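Local coordinates for ABC transporter substrate-binding protein (PDB 3UN6) that binds zinc and probably serves as the substrate-binding component of an ABC-type import system, its natural ligand not being established, at residues L82-E95 with A218-L230. Numbering follows the deposited sequence.
Sequences LNSGRIDGASTLIE and AYCCVLVLRGELL. With ZN (zinc ion), chain B.
Cys220 and Cys221 hold a zinc ion where strand 221-225 meets strand 89-93, and Leu93 brings its CD2 methyl to 3.9 Å from Cys221 SG. Adjacent in sequence, the two sulfurs reach one metal from different rotamers: Cys220 SG lies anti to its backbone nitrogen (chi1 -173°), whereas Cys221 SG lies anti to its carbonyl carbon (chi1 -72°). His46 and a water complete the ligands. In the second shell, Ile94 N donates to Cys220 O at 2.8 Å, tying the cysteine pair to the start of helix 94-102. Ile94 then lays its CD1 against Val222 CG1 at 3.9 Å.

From there the strands run antiparallel, with Thr92 and Val222, then Ala90 and Val224, as doubly hydrogen-bonded pairs. Val224 CG2 touches Leu82 CD2 at 3.8 Å, joining the sheet to helix 75-83. At the far end, Asp88 O accepts from Arg226 N in a nearly straight bond (171°). The arginine side chain bends back along Gly85, whose CA sits above one guanidinium face, toward its rim. Its NH1 donates to Leu82 O at 2.9 Å; Gly85 N shares that acceptor within a Schellman motif. Arg226 NE forms a salt bridge with Glu228 OE2 at 2.9 Å, meeting the oxygen's syn lone pair close to the guanidinium plane; together with the NH1 bond this limits the group's rotation. Asp88 turns its own carboxylate to Lys38 N on strand 36-41.

Strand 221-225, antiparallel beside the central strand 89-93 of this periplasmic-binding-protein-like lobe, thus has a polar clamp at one end and soft sulfur ligands, probably thiolates, at the other, a pairing with histidine well suited to zinc.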
loop_
_atom_site.group_PDB
_atom_site.type_symbol
_atom_site.label_atom_id
_atom_site.label_comp_id
_atom_site.label_asym_id
_atom_site.label_seq_id
_atom_site.Cartn_x
_atom_site.Cartn_y
_atom_site.Cartn_z
ATOM N N LEU A 82 -8.374 12.132 -5.506
ATOM C CA LEU A 82 -8.809 11.112 -6.450
ATOM C C LEU A 82 -10.296 11.287 -6.796
ATOM O O LEU A 82 -10.667 11.306 -7.975
ATOM C CB LEU A 82 -8.595 9.708 -5.892
ATOM C CG LEU A 82 -8.879 8.546 -6.860
ATOM C CD1 LEU A 82 -7.972 8.572 -8.094
ATOM C CD2 LEU A 82 -8.761 7.197 -6.132
ATOM N N ASN A 83 -11.128 11.416 -5.775
ATOM C CA ASN A 83 -12.588 11.575 -5.955
ATOM C C ASN A 83 -13.026 12.909 -6.591
ATOM O O ASN A 83 -14.074 12.988 -7.249
ATOM C CB ASN A 83 -13.302 11.395 -4.607
ATOM C CG ASN A 83 -13.150 9.994 -4.044
ATOM O OD1 ASN A 83 -12.999 9.014 -4.786
ATOM N ND2 ASN A 83 -13.195 9.887 -2.718
ATOM N N SER A 84 -12.243 13.957 -6.391
ATOM C CA SER A 84 -12.548 15.244 -6.985
ATOM C C SER A 84 -11.931 15.363 -8.385
ATOM O O SER A 84 -12.131 16.362 -9.062
ATOM C CB SER A 84 -12.082 16.392 -6.088
ATOM O OG SER A 84 -10.678 16.379 -5.919
ATOM N N GLY A 85 -11.193 14.349 -8.832
ATOM C CA GLY A 85 -10.578 14.405 -10.173
ATOM C C GLY A 85 -9.332 15.290 -10.320
ATOM O O GLY A 85 -8.894 15.564 -11.437
ATOM N N ARG A 86 -8.743 15.725 -9.216
ATOM C CA ARG A 86 -7.527 16.526 -9.304
ATOM C C ARG A 86 -6.310 15.644 -9.665
ATOM O O ARG A 86 -5.284 16.153 -10.118
ATOM C CB ARG A 86 -7.327 17.355 -8.048
ATOM C CG ARG A 86 -8.356 18.462 -7.972
ATOM C CD ARG A 86 -8.253 19.265 -6.706
ATOM N NE ARG A 86 -9.360 20.220 -6.564
ATOM C CZ ARG A 86 -9.437 21.406 -7.169
ATOM N NH1 ARG A 86 -8.494 21.804 -8.016
ATOM N NH2 ARG A 86 -10.483 22.193 -6.940
ATOM N N ILE A 87 -6.455 14.332 -9.453
ATOM C CA ILE A 87 -5.515 13.338 -9.941
ATOM C C ILE A 87 -6.352 12.333 -10.739
ATOM O O ILE A 87 -7.554 12.186 -10.522
ATOM C CB ILE A 87 -4.653 12.640 -8.853
ATOM C CG1 ILE A 87 -5.525 11.895 -7.834
ATOM C CG2 ILE A 87 -3.746 13.657 -8.153
ATOM C CD1 ILE A 87 -4.733 11.290 -6.675
ATOM N N ASP A 88 -5.711 11.702 -11.709
ATOM C CA ASP A 88 -6.341 10.745 -12.623
ATOM C C ASP A 88 -6.340 9.301 -12.102
ATOM O O ASP A 88 -7.041 8.434 -12.626
ATOM C CB ASP A 88 -5.555 10.787 -13.936
ATOM C CG ASP A 88 -5.605 12.141 -14.589
ATOM O OD1 ASP A 88 -6.737 12.561 -14.965
ATOM O OD2 ASP A 88 -4.527 12.782 -14.744
ATOM N N GLY A 89 -5.489 9.044 -11.123
ATOM C CA GLY A 89 -5.354 7.728 -10.528
ATOM C C GLY A 89 -4.453 7.811 -9.315
ATOM O O GLY A 89 -4.053 8.910 -8.881
ATOM N N ALA A 90 -4.109 6.656 -8.763
ATOM C CA ALA A 90 -3.322 6.631 -7.549
ATOM C C ALA A 90 -2.919 5.233 -7.123
ATOM O O ALA A 90 -3.563 4.258 -7.505
ATOM C CB ALA A 90 -4.152 7.247 -6.419
ATOM N N SER A 91 -1.822 5.146 -6.363
ATOM C CA SER A 91 -1.452 3.894 -5.674
ATOM C C SER A 91 -2.117 4.078 -4.309
ATOM O O SER A 91 -1.848 5.065 -3.629
ATOM C CB SER A 91 0.065 3.742 -5.529
ATOM O OG SER A 91 0.381 2.500 -4.935
ATOM N N THR A 92 -2.993 3.158 -3.915
ATOM C CA THR A 92 -3.791 3.349 -2.699
ATOM C C THR A 92 -4.175 2.060 -1.992
ATOM O O THR A 92 -4.122 0.970 -2.568
ATOM C CB THR A 92 -5.096 4.178 -3.043
ATOM O OG1 THR A 92 -5.781 4.594 -1.844
ATOM C CG2 THR A 92 -6.043 3.371 -3.905
ATOM N N LEU A 93 -4.546 2.190 -0.727
ATOM C CA LEU A 93 -5.001 1.049 0.066
ATOM C C LEU A 93 -6.198 0.403 -0.667
ATOM O O LEU A 93 -7.143 1.098 -1.074
ATOM C CB LEU A 93 -5.450 1.499 1.448
ATOM C CG LEU A 93 -4.405 2.249 2.278
ATOM C CD1 LEU A 93 -5.074 2.713 3.562
ATOM C CD2 LEU A 93 -3.164 1.376 2.543
ATOM N N ILE A 94 -6.153 -0.920 -0.833
ATOM C CA ILE A 94 -7.199 -1.608 -1.591
ATOM C C ILE A 94 -8.563 -1.537 -0.905
ATOM O O ILE A 94 -9.582 -1.418 -1.581
ATOM C CB ILE A 94 -6.774 -3.083 -1.982
ATOM C CG1 ILE A 94 -7.757 -3.670 -3.001
ATOM C CG2 ILE A 94 -6.618 -3.982 -0.740
ATOM C CD1 ILE A 94 -7.456 -5.141 -3.408
ATOM N N GLU A 95 -8.585 -1.564 0.437
ATOM C CA GLU A 95 -9.848 -1.551 1.176
ATOM C C GLU A 95 -10.487 -0.191 1.084
ATOM O O GLU A 95 -11.691 -0.091 0.977
ATOM C CB GLU A 95 -9.681 -1.948 2.664
ATOM C CG GLU A 95 -9.215 -3.424 2.929
ATOM C CD GLU A 95 -7.700 -3.656 2.803
ATOM O OE1 GLU A 95 -6.945 -2.701 2.483
ATOM O OE2 GLU A 95 -7.250 -4.803 3.052
ATOM N N ALA A 218 -0.880 -10.935 1.671
ATOM C CA ALA A 218 -2.093 -10.162 1.764
ATOM C C ALA A 218 -1.952 -8.956 0.846
ATOM O O ALA A 218 -0.956 -8.246 0.890
ATOM C CB ALA A 218 -2.318 -9.693 3.206
ATOM N N TYR A 219 -2.934 -8.712 -0.003
ATOM C CA TYR A 219 -2.854 -7.543 -0.840
ATOM C C TYR A 219 -2.985 -6.297 0.047
ATOM O O TYR A 219 -3.708 -6.308 1.063
ATOM C CB TYR A 219 -3.935 -7.549 -1.919
ATOM C CG TYR A 219 -3.810 -8.604 -2.991
ATOM C CD1 TYR A 219 -2.613 -9.298 -3.210
ATOM C CD2 TYR A 219 -4.858 -8.816 -3.877
ATOM C CE1 TYR A 219 -2.508 -10.235 -4.238
ATOM C CE2 TYR A 219 -4.756 -9.726 -4.914
ATOM C CZ TYR A 219 -3.582 -10.438 -5.089
ATOM O OH TYR A 219 -3.493 -11.341 -6.115
ATOM N N CYS A 220 -2.253 -5.241 -0.316
ATOM C CA CYS A 220 -2.321 -3.976 0.403
ATOM C C CYS A 220 -2.664 -2.814 -0.539
ATOM O O CYS A 220 -3.780 -2.350 -0.559
ATOM C CB CYS A 220 -1.029 -3.710 1.169
ATOM S SG CYS A 220 -1.141 -2.244 2.250
ATOM N N CYS A 221 -1.706 -2.335 -1.306
ATOM C CA CYS A 221 -1.969 -1.237 -2.210
ATOM C C CYS A 221 -2.154 -1.679 -3.652
ATOM O O CYS A 221 -1.498 -2.607 -4.126
ATOM C CB CYS A 221 -0.864 -0.191 -2.135
ATOM S SG CYS A 221 -0.861 0.796 -0.589
ATOM N N VAL A 222 -3.011 -0.955 -4.359
ATOM C CA VAL A 222 -3.299 -1.213 -5.780
ATOM C C VAL A 222 -3.215 0.093 -6.575
ATOM O O VAL A 222 -3.382 1.188 -6.023
ATOM C CB VAL A 222 -4.760 -1.773 -5.988
ATOM C CG1 VAL A 222 -4.846 -3.242 -5.601
ATOM C CG2 VAL A 222 -5.774 -0.915 -5.242
ATOM N N LEU A 223 -2.918 -0.033 -7.863
ATOM C CA LEU A 223 -2.981 1.091 -8.779
ATOM C C LEU A 223 -4.426 1.142 -9.261
ATOM O O LEU A 223 -4.940 0.149 -9.845
ATOM C CB LEU A 223 -2.070 0.889 -9.976
ATOM C CG LEU A 223 -2.154 1.954 -11.090
ATOM C CD1 LEU A 223 -1.749 3.299 -10.588
ATOM C CD2 LEU A 223 -1.270 1.537 -12.287
ATOM N N VAL A 224 -5.091 2.260 -8.972
ATOM C CA VAL A 224 -6.439 2.492 -9.441
ATOM C C VAL A 224 -6.427 3.674 -10.405
ATOM O O VAL A 224 -5.604 4.595 -10.266
ATOM C CB VAL A 224 -7.399 2.802 -8.307
ATOM C CG1 VAL A 224 -7.401 1.649 -7.302
ATOM C CG2 VAL A 224 -7.024 4.112 -7.611
ATOM N N LEU A 225 -7.326 3.635 -11.389
ATOM C CA LEU A 225 -7.466 4.707 -12.348
ATOM C C LEU A 225 -8.883 5.128 -12.370
ATOM O O LEU A 225 -9.784 4.292 -12.198
ATOM C CB LEU A 225 -7.098 4.230 -13.759
ATOM C CG LEU A 225 -5.652 3.766 -13.937
ATOM C CD1 LEU A 225 -5.432 3.162 -15.320
ATOM C CD2 LEU A 225 -4.683 4.907 -13.682
ATOM N N ARG A 226 -9.101 6.428 -12.574
ATOM C CA ARG A 226 -10.447 6.936 -12.717
ATOM C C ARG A 226 -11.037 6.355 -14.001
ATOM O O ARG A 226 -10.338 6.179 -14.993
ATOM C CB ARG A 226 -10.474 8.479 -12.716
ATOM C CG ARG A 226 -10.294 9.115 -11.329
ATOM C CD ARG A 226 -10.351 10.652 -11.371
ATOM N NE ARG A 226 -11.604 11.172 -11.934
ATOM C CZ ARG A 226 -12.720 11.414 -11.245
ATOM N NH1 ARG A 226 -12.792 11.188 -9.941
ATOM N NH2 ARG A 226 -13.780 11.892 -11.872
ATOM N N GLY A 227 -12.335 6.061 -13.966
ATOM C CA GLY A 227 -13.049 5.436 -15.080
ATOM C C GLY A 227 -12.947 6.101 -16.435
ATOM O O GLY A 227 -12.931 5.412 -17.453
ATOM N N GLU A 228 -12.875 7.429 -16.474
ATOM C CA GLU A 228 -12.791 8.113 -17.755
ATOM C C GLU A 228 -11.499 7.795 -18.519
ATOM O O GLU A 228 -11.516 7.708 -19.752
ATOM C CB GLU A 228 -13.010 9.628 -17.645
ATOM C CG GLU A 228 -11.950 10.450 -16.942
ATOM C CD GLU A 228 -12.086 10.488 -15.427
ATOM O OE1 GLU A 228 -12.925 9.750 -14.841
ATOM O OE2 GLU A 228 -11.339 11.287 -14.821
ATOM N N LEU A 229 -10.387 7.616 -17.811
ATOM C CA LEU A 229 -9.145 7.252 -18.481
ATOM C C LEU A 229 -9.318 5.968 -19.250
ATOM O O LEU A 229 -8.863 5.858 -20.377
ATOM C CB LEU A 229 -7.996 7.084 -17.506
ATOM C CG LEU A 229 -7.220 8.348 -17.160
ATOM C CD1 LEU A 229 -8.115 9.408 -16.490
ATOM C CD2 LEU A 229 -6.018 7.948 -16.281
ATOM N N LEU A 230 -9.990 4.999 -18.637
ATOM C CA LEU A 230 -10.230 3.708 -19.276
ATOM C C LEU A 230 -11.215 3.825 -20.423
ATOM O O LEU A 230 -11.056 3.172 -21.454
ATOM C CB LEU A 230 -10.758 2.683 -18.263
ATOM C CG LEU A 230 -9.853 2.436 -17.056
ATOM C CD1 LEU A 230 -10.376 1.293 -16.199
ATOM C CD2 LEU A 230 -8.442 2.136 -17.519
HETATM ZN ZN ZN B . -0.036 -0.430 1.150
HETATM O O HOH W 1 -4.380 -1.715 2.801
HETATM O O HOH W 2 0.168 1.151 2.930
#